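Local coordinates for protein digeranylgeranylglycerophospholipid reductase (Sulfolobus acidocaldarius, PDB 4OPC) that uses FAD to hydrogenate the double bonds of the geranylgeranyl chains of archaeal phospholipids, giving the saturated phytanyl lipids of the membrane, at residues Trp40-Gly44 against Asn103-Lys108; Arg273-Tyr277 against Trp437-Asp442; Trp331-Ile335 against Tyr427-Pro431; Lys357-Asp362 against Arg403-Leu407. The contacts are given in a common frame with arbitrary orientation. Where two conformers were deposited one is given. Numbering follows the deposited sequence.

Contact 1 (Trp40-Gly44 against Asn103-Lys108); sequences WNRIG and NQRVLK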
loop_
_atom_site.group_PDB
_atom_site.type_symbol
_atom_site.label_atom_id
_atom_site.label_comp_id
_atom_site.label_asym_id
_atom_site.label_seq_id
_atom_site.Cartn_x
_atom_site.Cartn_y
_atom_site.Cartn_z
ATOM N N TRP A 40 -0.396 -9.697 -20.939
ATOM C CA TRP A 40 -1.692 -9.086 -20.688
ATOM C C TRP A 40 -2.573 -9.845 -19.698
ATOM O O TRP A 40 -3.062 -9.257 -18.734
ATOM C CB TRP A 40 -2.448 -8.932 -22.006
ATOM C CG TRP A 40 -2.467 -7.536 -22.545
ATOM C CD1 TRP A 40 -1.782 -7.056 -23.634
ATOM C CD2 TRP A 40 -3.230 -6.436 -22.035
ATOM N NE1 TRP A 40 -2.078 -5.725 -23.829
ATOM C CE2 TRP A 40 -2.958 -5.322 -22.851
ATOM C CE3 TRP A 40 -4.127 -6.293 -20.972
ATOM C CZ2 TRP A 40 -3.554 -4.077 -22.637
ATOM C CZ3 TRP A 40 -4.707 -5.058 -20.756
ATOM C CH2 TRP A 40 -4.422 -3.969 -21.583
ATOM N N ASN A 41 -2.783 -11.140 -19.916
ATOM C CA ASN A 41 -3.743 -11.858 -19.078
ATOM C C ASN A 41 -3.277 -12.116 -17.651
ATOM O O ASN A 41 -4.040 -12.616 -16.828
ATOM C CB ASN A 41 -4.231 -13.146 -19.743
ATOM C CG ASN A 41 -3.116 -14.090 -20.081
ATOM O OD1 ASN A 41 -2.011 -13.982 -19.556
ATOM N ND2 ASN A 41 -3.397 -15.034 -20.983
ATOM N N ARG A 42 -2.036 -11.752 -17.343
ATOM C CA ARG A 42 -1.539 -11.871 -15.977
ATOM C C ARG A 42 -1.367 -10.527 -15.296
ATOM O O ARG A 42 -1.100 -10.471 -14.100
ATOM C CB ARG A 42 -0.218 -12.631 -15.946
ATOM C CG ARG A 42 -0.342 -14.073 -16.377
ATOM C CD ARG A 42 0.932 -14.837 -16.096
ATOM N NE ARG A 42 1.110 -15.004 -14.661
ATOM C CZ ARG A 42 0.881 -16.138 -14.011
ATOM N NH1 ARG A 42 0.487 -17.219 -14.673
ATOM N NH2 ARG A 42 1.058 -16.191 -12.699
ATOM N N ILE A 43 -1.518 -9.433 -16.030
ATOM C CA ILE A 43 -1.346 -8.126 -15.409
ATOM C C ILE A 43 -2.358 -7.949 -14.285
ATOM O O ILE A 43 -3.552 -8.219 -14.452
ATOM C CB ILE A 43 -1.437 -6.965 -16.419
ATOM C CG1 ILE A 43 -0.295 -7.071 -17.431
ATOM C CG2 ILE A 43 -1.344 -5.619 -15.686
ATOM C CD1 ILE A 43 -0.416 -6.119 -18.619
ATOM N N GLY A 44 -1.854 -7.562 -13.121
ATOM C CA GLY A 44 -2.690 -7.359 -11.954
ATOM C C GLY A 44 -2.754 -8.543 -11.004
ATOM O O GLY A 44 -3.465 -8.476 -9.997
ATOM N N ASN A 103 -8.180 -4.833 -12.993
ATOM C CA ASN A 103 -6.965 -4.151 -13.431
ATOM C C ASN A 103 -6.858 -4.158 -14.962
ATOM O O ASN A 103 -6.552 -3.126 -15.579
ATOM C CB ASN A 103 -5.772 -4.872 -12.781
ATOM C CG ASN A 103 -4.500 -4.051 -12.731
ATOM O OD1 ASN A 103 -3.694 -4.241 -11.819
ATOM N ND2 ASN A 103 -4.282 -3.173 -13.705
ATOM N N GLN A 104 -7.120 -5.307 -15.575
ATOM C CA GLN A 104 -7.044 -5.405 -17.028
ATOM C C GLN A 104 -8.114 -4.563 -17.707
ATOM O O GLN A 104 -7.876 -3.997 -18.783
ATOM C CB GLN A 104 -7.094 -6.868 -17.479
ATOM C CG GLN A 104 -5.793 -7.617 -17.145
ATOM C CD GLN A 104 -5.939 -9.121 -17.146
ATOM O OE1 GLN A 104 -6.670 -9.694 -17.960
ATOM N NE2 GLN A 104 -5.233 -9.780 -16.230
ATOM N N ARG A 105 -9.295 -4.477 -17.104
ATOM C CA ARG A 105 -10.355 -3.658 -17.687
ATOM C C ARG A 105 -9.991 -2.176 -17.636
ATOM O O ARG A 105 -10.213 -1.445 -18.605
ATOM C CB ARG A 105 -11.701 -3.910 -16.999
ATOM C CG ARG A 105 -12.836 -3.002 -17.489
ATOM C CD ARG A 105 -13.822 -2.785 -16.341
ATOM N NE ARG A 105 -14.567 -1.543 -16.455
ATOM C CZ ARG A 105 -15.318 -1.049 -15.482
ATOM N NH1 ARG A 105 -15.415 -1.699 -14.324
ATOM N NH2 ARG A 105 -15.969 0.092 -15.662
ATOM N N VAL A 106 -9.433 -1.728 -16.518
ATOM C CA VAL A 106 -8.944 -0.355 -16.413
ATOM C C VAL A 106 -7.930 -0.076 -17.516
ATOM O O VAL A 106 -8.023 0.932 -18.208
ATOM C CB VAL A 106 -8.326 -0.072 -15.033
ATOM C CG1 VAL A 106 -7.675 1.304 -14.994
ATOM C CG2 VAL A 106 -9.396 -0.184 -13.949
ATOM N N LEU A 107 -6.991 -0.996 -17.712
ATOM C CA LEU A 107 -5.984 -0.824 -18.758
ATOM C C LEU A 107 -6.591 -0.812 -20.153
ATOM O O LEU A 107 -6.212 0.013 -20.980
ATOM C CB LEU A 107 -4.925 -1.910 -18.662
ATOM C CG LEU A 107 -3.987 -1.782 -17.471
ATOM C CD1 LEU A 107 -3.170 -3.057 -17.361
ATOM C CD2 LEU A 107 -3.092 -0.577 -17.650
ATOM N N LYS A 108 -7.530 -1.714 -20.423
ATOM C CA LYS A 108 -8.156 -1.761 -21.742
ATOM C C LYS A 108 -8.942 -0.484 -22.018
ATOM O O LYS A 108 -8.957 0.012 -23.145
ATOM C CB LYS A 108 -9.030 -3.005 -21.880
ATOM C CG LYS A 108 -8.207 -4.288 -21.998
ATOM C CD LYS A 108 -9.074 -5.534 -22.078
ATOM C CE LYS A 108 -8.225 -6.793 -21.946
ATOM N NZ LYS A 108 -9.055 -8.015 -21.732
HETATM O O HOH W 1 -3.704 -5.645 -9.413
#
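Helix 99-112 lies against the loop that follows strand 32-35 of the Rossmann-type FAD domain. N103 stands opposite G44: its OD1 is 3.3 Å from G44 CA, and water 1 lies 2.8 Å from N103 OD1 and 2.9 Å from G44 O. A CB on G44 would clash with N103 CB, so the close backbone approach (CA to CA 5.5 Å) depends on the missing side chain. N103 ND2 turns to the carbonyl of G14, in a turn consistent with a Rossmann-type GxGxxG motif. Q104 follows; its NE2 donates to I43 O at 2.9 Å, almost straight (176°), just past the 3-10 segment 40-42. One turn on, L107 packs on two residues, its CD1 3.6 Å from I43 CG2 and its CB 3.6 Å from W40 CH2. K108 adds its CG, 3.8 Å from W40 CZ3. A glutamine amide thus satisfies a loop carbonyl amid apolar packing and ties the loop to helix 99-112, with the side chain of I43 about 5 Å from the bound reduced FAD.

Contact 2 (Arg273-Tyr277 against Trp437-Asp442); sequences RRPLY and WRREVD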
loop_
_atom_site.group_PDB
_atom_site.type_symbol
_atom_site.label_atom_id
_atom_site.label_comp_id
_atom_site.label_asym_id
_atom_site.label_seq_id
_atom_site.Cartn_x
_atom_site.Cartn_y
_atom_site.Cartn_z
ATOM N N ARG A 273 5.205 1.502 5.727
ATOM C CA ARG A 273 5.815 2.710 6.281
ATOM C C ARG A 273 5.268 3.965 5.611
ATOM O O ARG A 273 4.470 3.885 4.664
ATOM C CB ARG A 273 7.338 2.671 6.106
ATOM C CG ARG A 273 7.792 2.368 4.688
ATOM C CD ARG A 273 9.215 2.910 4.462
ATOM N NE ARG A 273 9.191 4.344 4.168
ATOM C CZ ARG A 273 10.266 5.064 3.868
ATOM N NH1 ARG A 273 10.143 6.350 3.534
ATOM N NH2 ARG A 273 11.471 4.505 3.890
ATOM N N ARG A 274 5.697 5.122 6.116
ATOM C CA ARG A 274 5.461 6.409 5.470
ATOM C C ARG A 274 5.915 6.347 4.002
ATOM O O ARG A 274 6.751 5.517 3.638
ATOM C CB ARG A 274 6.235 7.489 6.224
ATOM C CG ARG A 274 7.734 7.281 6.164
ATOM C CD ARG A 274 8.439 7.763 7.440
ATOM N NE ARG A 274 9.874 7.507 7.337
ATOM C CZ ARG A 274 10.452 6.332 7.569
ATOM N NH1 ARG A 274 9.727 5.281 7.930
ATOM N NH2 ARG A 274 11.767 6.208 7.439
ATOM N N PRO A 275 5.372 7.220 3.144
ATOM C CA PRO A 275 5.785 7.129 1.734
ATOM C C PRO A 275 7.237 7.550 1.514
ATOM O O PRO A 275 7.908 8.037 2.430
ATOM C CB PRO A 275 4.831 8.092 1.015
ATOM C CG PRO A 275 4.297 8.999 2.081
ATOM C CD PRO A 275 4.348 8.252 3.379
ATOM N N LEU A 276 7.732 7.346 0.293
ATOM C CA LEU A 276 9.020 7.910 -0.096
ATOM C C LEU A 276 9.049 9.377 0.300
ATOM O O LEU A 276 8.081 10.094 0.056
ATOM C CB LEU A 276 9.162 7.858 -1.616
ATOM C CG LEU A 276 9.846 6.729 -2.379
ATOM C CD1 LEU A 276 10.106 7.212 -3.809
ATOM C CD2 LEU A 276 11.124 6.245 -1.727
ATOM N N TYR A 277 10.148 9.825 0.905
ATOM C CA TYR A 277 10.234 11.205 1.374
ATOM C C TYR A 277 9.925 12.211 0.273
ATOM O O TYR A 277 9.240 13.207 0.520
ATOM C CB TYR A 277 11.591 11.486 2.005
ATOM C CG TYR A 277 11.722 10.943 3.405
ATOM C CD1 TYR A 277 10.771 11.241 4.372
ATOM C CD2 TYR A 277 12.782 10.122 3.760
ATOM C CE1 TYR A 277 10.894 10.759 5.666
ATOM C CE2 TYR A 277 12.905 9.632 5.056
ATOM C CZ TYR A 277 11.952 9.951 5.987
ATOM O OH TYR A 277 12.061 9.474 7.280
ATOM N N TRP A 437 13.856 18.897 6.444
ATOM C CA TRP A 437 12.589 18.309 6.865
ATOM C C TRP A 437 12.734 16.805 7.097
ATOM O O TRP A 437 12.284 16.282 8.128
ATOM C CB TRP A 437 11.514 18.608 5.823
ATOM C CG TRP A 437 10.203 17.926 6.070
ATOM C CD1 TRP A 437 9.175 18.377 6.855
ATOM C CD2 TRP A 437 9.775 16.679 5.525
ATOM N NE1 TRP A 437 8.131 17.482 6.817
ATOM C CE2 TRP A 437 8.475 16.429 6.013
ATOM C CE3 TRP A 437 10.356 15.757 4.651
ATOM C CZ2 TRP A 437 7.753 15.284 5.672
ATOM C CZ3 TRP A 437 9.641 14.622 4.315
ATOM C CH2 TRP A 437 8.355 14.395 4.825
ATOM N N ARG A 438 13.374 16.115 6.153
ATOM C CA ARG A 438 13.622 14.684 6.280
ATOM C C ARG A 438 14.382 14.358 7.572
ATOM O O ARG A 438 14.068 13.371 8.246
ATOM C CB ARG A 438 14.389 14.172 5.054
ATOM C CG ARG A 438 14.742 12.689 5.084
ATOM C CD ARG A 438 15.464 12.280 3.796
ATOM N NE ARG A 438 16.697 13.041 3.624
ATOM C CZ ARG A 438 17.071 13.651 2.502
ATOM N NH1 ARG A 438 16.320 13.591 1.407
ATOM N NH2 ARG A 438 18.214 14.322 2.471
ATOM N N ARG A 439 15.370 15.178 7.918
ATOM C CA ARG A 439 16.138 14.937 9.130
ATOM C C ARG A 439 15.262 15.101 10.375
ATOM O O ARG A 439 15.404 14.354 11.340
ATOM C CB ARG A 439 17.387 15.825 9.179
ATOM C CG ARG A 439 18.409 15.469 8.099
ATOM C CD ARG A 439 19.718 16.236 8.249
ATOM N NE ARG A 439 19.596 17.641 7.869
ATOM C CZ ARG A 439 19.769 18.101 6.634
ATOM N NH1 ARG A 439 20.061 17.267 5.646
ATOM N NH2 ARG A 439 19.642 19.398 6.382
ATOM N N GLU A 440 14.337 16.054 10.339
ATOM C CA GLU A 440 13.381 16.200 11.434
ATOM C C GLU A 440 12.518 14.952 11.594
ATOM O O GLU A 440 12.284 14.489 12.715
ATOM C CB GLU A 440 12.466 17.404 11.212
ATOM C CG GLU A 440 13.112 18.755 11.377
ATOM C CD GLU A 440 12.085 19.868 11.317
ATOM O OE1 GLU A 440 11.856 20.410 10.215
ATOM O OE2 GLU A 440 11.495 20.186 12.370
ATOM N N VAL A 441 12.041 14.408 10.480
ATOM C CA VAL A 441 11.193 13.224 10.531
ATOM C C VAL A 441 11.984 12.028 11.048
ATOM O O VAL A 441 11.520 11.297 11.931
ATOM C CB VAL A 441 10.591 12.894 9.146
ATOM C CG1 VAL A 441 9.804 11.589 9.217
ATOM C CG2 VAL A 441 9.699 14.036 8.673
ATOM N N ASP A 442 13.188 11.848 10.511
ATOM C CA ASP A 442 14.074 10.774 10.954
ATOM C C ASP A 442 14.334 10.862 12.451
ATOM O O ASP A 442 14.331 9.843 13.142
ATOM C CB ASP A 442 15.400 10.798 10.185
ATOM C CG ASP A 442 15.262 10.267 8.762
ATOM O OD1 ASP A 442 14.321 9.491 8.497
ATOM O OD2 ASP A 442 16.115 10.609 7.917
HETATM O O HOH W 2 14.649 7.290 7.189
#
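Y277 dominates this buried contact, with 123 Å² of its surface covered by 437-442, and W437 and R438 supply the next largest shares. The tyrosine ring sits among three helix side chains. R438 lays its CG over one face, 3.7 Å from the ring centroid and 21° off the normal, a CH-pi contact. W437 meets the ring obliquely, planes at 89° and centroids 5.8 Å apart, with W437 CZ3 3.6 Å from Y277 CD1; its indole NE1 is bonded to L423 O of helix 410-425. V441, one turn after W437, places CG1 3.8 Å from Y277 CE1. The contact ties the loop leaving strand 261-271, an edge strand of the eight-stranded sheet, to the C-terminal helix of the all-helical part of the chain. At the far end of the ring, Y277 OH donates to D442 OD1 at 2.6 Å and accepts from R274 NE at 2.9 Å, so the hydroxyl bridges R274 and D442. R274 NH2 and D442 OD1 stay 4.3 Å apart, beyond a salt bridge; water 2 sits between them, donating to D442 OD1 at 2.6 Å and accepting weakly from R274 NH2 at 3.1 Å. R274 NH1 pairs with D349.

Contact 3 (Trp331-Ile335 against Tyr427-Pro431); sequences WDMNI and YPRSP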
loop_
_atom_site.group_PDB
_atom_site.type_symbol
_atom_site.label_atom_id
_atom_site.label_comp_id
_atom_site.label_asym_id
_atom_site.label_seq_id
_atom_site.Cartn_x
_atom_site.Cartn_y
_atom_site.Cartn_z
ATOM N N TRP A 331 6.530 18.850 -8.118
ATOM C CA TRP A 331 6.444 18.788 -6.652
ATOM C C TRP A 331 5.018 18.662 -6.124
ATOM O O TRP A 331 4.811 18.173 -5.010
ATOM C CB TRP A 331 7.121 20.019 -6.050
ATOM C CG TRP A 331 7.637 19.816 -4.655
ATOM C CD1 TRP A 331 7.163 20.389 -3.510
ATOM C CD2 TRP A 331 8.726 18.970 -4.260
ATOM N NE1 TRP A 331 7.896 19.962 -2.431
ATOM C CE2 TRP A 331 8.863 19.094 -2.865
ATOM C CE3 TRP A 331 9.612 18.138 -4.955
ATOM C CZ2 TRP A 331 9.838 18.395 -2.146
ATOM C CZ3 TRP A 331 10.581 17.450 -4.242
ATOM C CH2 TRP A 331 10.682 17.580 -2.853
ATOM N N ASP A 332 4.040 19.093 -6.916
ATOM C CA ASP A 332 2.637 18.964 -6.522
ATOM C C ASP A 332 2.249 17.514 -6.274
ATOM O O ASP A 332 1.274 17.238 -5.575
ATOM C CB ASP A 332 1.709 19.564 -7.578
ATOM C CG ASP A 332 1.611 21.068 -7.480
ATOM O OD1 ASP A 332 2.034 21.630 -6.448
ATOM O OD2 ASP A 332 1.097 21.684 -8.433
ATOM N N MET A 333 3.006 16.589 -6.853
ATOM C CA MET A 333 2.796 15.170 -6.583
ATOM C C MET A 333 2.861 14.936 -5.078
ATOM O O MET A 333 1.987 14.286 -4.494
ATOM C CB MET A 333 3.863 14.317 -7.270
ATOM C CG MET A 333 3.870 12.865 -6.814
ATOM S SD MET A 333 2.349 12.016 -7.295
ATOM C CE MET A 333 2.412 10.571 -6.243
ATOM N N ASN A 334 3.900 15.483 -4.459
ATOM C CA ASN A 334 4.108 15.325 -3.025
ATOM C C ASN A 334 3.023 16.028 -2.231
ATOM O O ASN A 334 2.471 15.460 -1.294
ATOM C CB ASN A 334 5.458 15.895 -2.621
ATOM C CG ASN A 334 6.612 15.048 -3.089
ATOM O OD1 ASN A 334 6.574 13.829 -2.983
ATOM N ND2 ASN A 334 7.650 15.692 -3.598
ATOM N N ILE A 335 2.725 17.268 -2.599
ATOM C CA ILE A 335 1.717 18.035 -1.870
ATOM C C ILE A 335 0.361 17.323 -1.897
ATOM O O ILE A 335 -0.282 17.137 -0.853
ATOM C CB ILE A 335 1.560 19.441 -2.452
ATOM C CG1 ILE A 335 2.911 20.171 -2.501
ATOM C CG2 ILE A 335 0.516 20.223 -1.659
ATOM C CD1 ILE A 335 3.639 20.206 -1.185
ATOM N N TYR A 427 4.771 19.741 5.092
ATOM C CA TYR A 427 5.653 19.191 4.078
ATOM C C TYR A 427 6.332 20.330 3.302
ATOM O O TYR A 427 5.690 21.331 2.992
ATOM C CB TYR A 427 4.856 18.284 3.128
ATOM C CG TYR A 427 5.762 17.533 2.184
ATOM C CD1 TYR A 427 6.303 16.300 2.542
ATOM C CD2 TYR A 427 6.121 18.082 0.957
ATOM C CE1 TYR A 427 7.169 15.627 1.693
ATOM C CE2 TYR A 427 6.983 17.424 0.109
ATOM C CZ TYR A 427 7.499 16.198 0.474
ATOM O OH TYR A 427 8.354 15.551 -0.381
ATOM N N PRO A 428 7.635 20.176 2.991
ATOM C CA PRO A 428 8.413 21.217 2.307
ATOM C C PRO A 428 7.740 21.688 1.028
ATOM O O PRO A 428 7.295 20.860 0.239
ATOM C CB PRO A 428 9.713 20.504 1.931
ATOM C CG PRO A 428 9.816 19.350 2.823
ATOM C CD PRO A 428 8.445 18.990 3.314
ATOM N N ARG A 429 7.677 22.996 0.817
ATOM C CA ARG A 429 7.004 23.531 -0.361
ATOM C C ARG A 429 7.883 23.481 -1.605
ATOM O O ARG A 429 7.404 23.697 -2.712
ATOM C CB ARG A 429 6.524 24.959 -0.103
ATOM C CG ARG A 429 5.578 25.092 1.081
ATOM C CD ARG A 429 4.410 24.124 0.968
ATOM N NE ARG A 429 3.688 24.282 -0.291
ATOM C CZ ARG A 429 2.461 23.820 -0.516
ATOM N NH1 ARG A 429 1.806 23.173 0.441
ATOM N NH2 ARG A 429 1.885 24.015 -1.697
ATOM N N SER A 430 9.166 23.202 -1.415
ATOM C CA SER A 430 10.095 23.093 -2.530
ATOM C C SER A 430 11.181 22.074 -2.184
ATOM O O SER A 430 11.374 21.751 -1.019
ATOM C CB SER A 430 10.716 24.453 -2.839
ATOM O OG SER A 430 11.808 24.703 -1.979
ATOM N N PRO A 431 11.885 21.550 -3.199
ATOM C CA PRO A 431 12.961 20.575 -2.980
ATOM C C PRO A 431 14.090 21.075 -2.082
ATOM O O PRO A 431 14.743 20.269 -1.418
ATOM C CB PRO A 431 13.503 20.345 -4.393
ATOM C CG PRO A 431 12.349 20.601 -5.274
ATOM C CD PRO A 431 11.574 21.704 -4.632
#
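The N-terminal part of helix 332-357 faces an irregular, proline-bearing connection, 427-431; the nearest CA pairs are W331 with S430, 7.0 Å, and I335 with Y427, 7.2 Å. Here the linker joining helix 410-425 to the C-terminal helix 434-452 packs on that end of helix 332-357. W331 fills the gap with 111 Å² covered. Its indole NE1 donates to P428 O at 2.9 Å and 174°, so the linker carbonyl lies at the edge of the ring, near its plane. P431 lies over one face of the indole, its CG 3.9 Å from the centroid of the six-membered ring, a CH-pi contact. Y427 meets W331 obliquely, with planes at 38° and W331 CZ2 3.8 Å from Y427 CE2. One turn along the helix, I335 packs its CD1 3.9 Å from Y427 CD2; I335 CD1 also lies over one face of the R429 guanidinium, while I335 CG2 is 3.8 Å from R429 NH1. N334 and Y427 are neighbours without a mutual hydrogen bond: the side-chain amide of N334 serves M279 N and T278 OG1, the tyrosine hydroxyl the carbonyl of Y277. The closest atoms of this pair are N334 CG and Y427 OH, 3.3 Å apart.

Contact 4 (Lys357-Asp362 against Arg403-Leu407); sequences KLSNDD and RPSLL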
loop_
_atom_site.group_PDB
_atom_site.type_symbol
_atom_site.label_atom_id
_atom_site.label_comp_id
_atom_site.label_asym_id
_atom_site.label_seq_id
_atom_site.Cartn_x
_atom_site.Cartn_y
_atom_site.Cartn_z
ATOM N N LYS A 357 4.986 -4.271 18.760
ATOM C CA LYS A 357 5.731 -4.618 19.967
ATOM C C LYS A 357 4.840 -5.140 21.093
ATOM O O LYS A 357 5.350 -5.578 22.133
ATOM C CB LYS A 357 6.554 -3.430 20.485
ATOM C CG LYS A 357 7.722 -3.015 19.599
ATOM C CD LYS A 357 8.947 -3.875 19.821
ATOM C CE LYS A 357 10.133 -3.323 19.042
ATOM N NZ LYS A 357 11.339 -4.185 19.170
ATOM N N LEU A 358 3.524 -5.121 20.898
ATOM C CA LEU A 358 2.607 -5.572 21.951
ATOM C C LEU A 358 2.584 -7.089 22.021
ATOM O O LEU A 358 2.744 -7.765 21.002
ATOM C CB LEU A 358 1.192 -5.048 21.708
ATOM C CG LEU A 358 1.000 -3.529 21.797
ATOM C CD1 LEU A 358 -0.455 -3.167 21.494
ATOM C CD2 LEU A 358 1.426 -2.984 23.160
ATOM N N SER A 359 2.406 -7.628 23.223
ATOM C CA SER A 359 2.272 -9.071 23.382
ATOM C C SER A 359 0.835 -9.507 23.151
ATOM O O SER A 359 -0.086 -8.683 23.183
ATOM C CB SER A 359 2.696 -9.489 24.786
ATOM O OG SER A 359 1.764 -9.018 25.749
ATOM N N ASN A 360 0.635 -10.806 22.945
ATOM C CA ASN A 360 -0.723 -11.327 22.879
ATOM C C ASN A 360 -1.507 -10.972 24.139
ATOM O O ASN A 360 -2.678 -10.625 24.057
ATOM C CB ASN A 360 -0.750 -12.842 22.645
ATOM C CG ASN A 360 -0.596 -13.203 21.191
ATOM O OD1 ASN A 360 -0.632 -12.335 20.320
ATOM N ND2 ASN A 360 -0.427 -14.483 20.915
ATOM N N ASP A 361 -0.867 -11.059 25.305
ATOM C CA ASP A 361 -1.561 -10.730 26.550
ATOM C C ASP A 361 -2.007 -9.273 26.537
ATOM O O ASP A 361 -3.109 -8.962 26.995
ATOM C CB ASP A 361 -0.685 -10.998 27.782
ATOM C CG ASP A 361 -0.526 -12.481 28.085
ATOM O OD1 ASP A 361 -1.347 -13.297 27.610
ATOM O OD2 ASP A 361 0.427 -12.827 28.813
ATOM N N ASP A 362 -1.156 -8.391 26.017
ATOM C CA ASP A 362 -1.498 -6.966 25.909
ATOM C C ASP A 362 -2.724 -6.741 25.030
ATOM O O ASP A 362 -3.620 -5.963 25.382
ATOM C CB ASP A 362 -0.364 -6.155 25.291
ATOM C CG ASP A 362 0.851 -6.043 26.170
ATOM O OD1 ASP A 362 0.724 -6.090 27.409
ATOM O OD2 ASP A 362 1.943 -5.844 25.598
ATOM N N ARG A 403 0.952 -5.799 35.859
ATOM C CA ARG A 403 2.207 -6.320 35.341
ATOM C C ARG A 403 2.809 -5.257 34.441
ATOM O O ARG A 403 2.106 -4.328 34.032
ATOM C CB ARG A 403 1.975 -7.601 34.542
ATOM C CG ARG A 403 1.090 -7.400 33.333
ATOM C CD ARG A 403 1.063 -8.633 32.435
ATOM N NE ARG A 403 0.062 -8.492 31.381
ATOM C CZ ARG A 403 0.267 -7.851 30.238
ATOM N NH1 ARG A 403 1.444 -7.302 29.980
ATOM N NH2 ARG A 403 -0.709 -7.764 29.347
ATOM N N PRO A 404 4.112 -5.367 34.148
ATOM C CA PRO A 404 4.713 -4.458 33.170
ATOM C C PRO A 404 4.042 -4.600 31.818
ATOM O O PRO A 404 3.708 -5.709 31.409
ATOM C CB PRO A 404 6.161 -4.947 33.085
ATOM C CG PRO A 404 6.417 -5.557 34.424
ATOM C CD PRO A 404 5.123 -6.200 34.824
ATOM N N SER A 405 3.835 -3.488 31.127
ATOM C CA SER A 405 3.222 -3.545 29.809
ATOM C C SER A 405 3.537 -2.320 28.966
ATOM O O SER A 405 3.516 -1.187 29.453
ATOM C CB SER A 405 1.708 -3.696 29.926
ATOM O OG SER A 405 1.111 -3.641 28.640
ATOM N N LEU A 406 3.812 -2.549 27.689
ATOM C CA LEU A 406 3.980 -1.452 26.747
ATOM C C LEU A 406 2.687 -0.662 26.548
ATOM O O LEU A 406 2.717 0.446 26.036
ATOM C CB LEU A 406 4.517 -1.953 25.400
ATOM C CG LEU A 406 6.019 -2.244 25.356
ATOM C CD1 LEU A 406 6.448 -2.613 23.941
ATOM C CD2 LEU A 406 6.824 -1.057 25.861
ATOM N N LEU A 407 1.550 -1.214 26.969
ATOM C CA LEU A 407 0.290 -0.491 26.814
ATOM C C LEU A 407 0.329 0.874 27.491
ATOM O O LEU A 407 -0.321 1.805 27.032
ATOM C CB LEU A 407 -0.870 -1.295 27.392
ATOM C CG LEU A 407 -1.284 -2.513 26.568
ATOM C CD1 LEU A 407 -2.271 -3.315 27.406
ATOM C CD2 LEU A 407 -1.884 -2.100 25.231
HETATM O O HOH W 3 4.186 -5.261 26.815
#
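A capping box opens helix 360-368, and its acidic member reaches the linker that leads from helix 388-397 to helix 410-425. Within the box, S359 at the N-cap accepts from D362 N through OG at 3.0 Å, and D362 returns the bond, its OD2 accepting from S359 N at 3.0 Å. Charge comes next. R403 NH1 and R403 NH2 both donate to D362 OD1, each at 2.9 Å, so the guanidinium forks onto one carboxylate oxygen in a salt bridge, with D361 CB lying over one face of the guanidinium, 3.6 Å from R403 NH2. Among the hydroxyl bonds, S405 OG donates to the same D362 OD1 at 2.8 Å and itself accepts from L407 N at 3.0 Å, an ST turn leading into the 3-10 segment that starts at L406. One carboxylate therefore serves both its own helix start and the facing turn. Apolar contacts add to these: L358 CD2 is 4.0 Å from both L406 CB and L407 CD2, and K357 CB is 3.6 Å from L406 CD1. The side chain of L358 also comes to about 4 Å from the bound lipid. Water 3 links the two segments, donating to D362 OD2 at 2.6 Å and accepting from L406 N at 2.9 Å.

Contact 1 comes first along the chain and stands apart, in the FAD-binding Rossmann part. The other three are nested: contact 2 encloses contact 3, which encloses contact 4, so the later helices are brought back onto earlier ones. Contacts 2 and 3 have centres 13 Å apart and touch through Y277 O and Y427 OH, 2.7 Å apart, and through the W437 ring packing on P428 and Y427; one continuous cluster thus joins the loop after strand 261-271 to the helical part. Contact 4 lies 28 Å from contact 2 and 39 Å from contact 3 between centres, by the bound lipid, and 44 Å from contact 1, across the chain's centre.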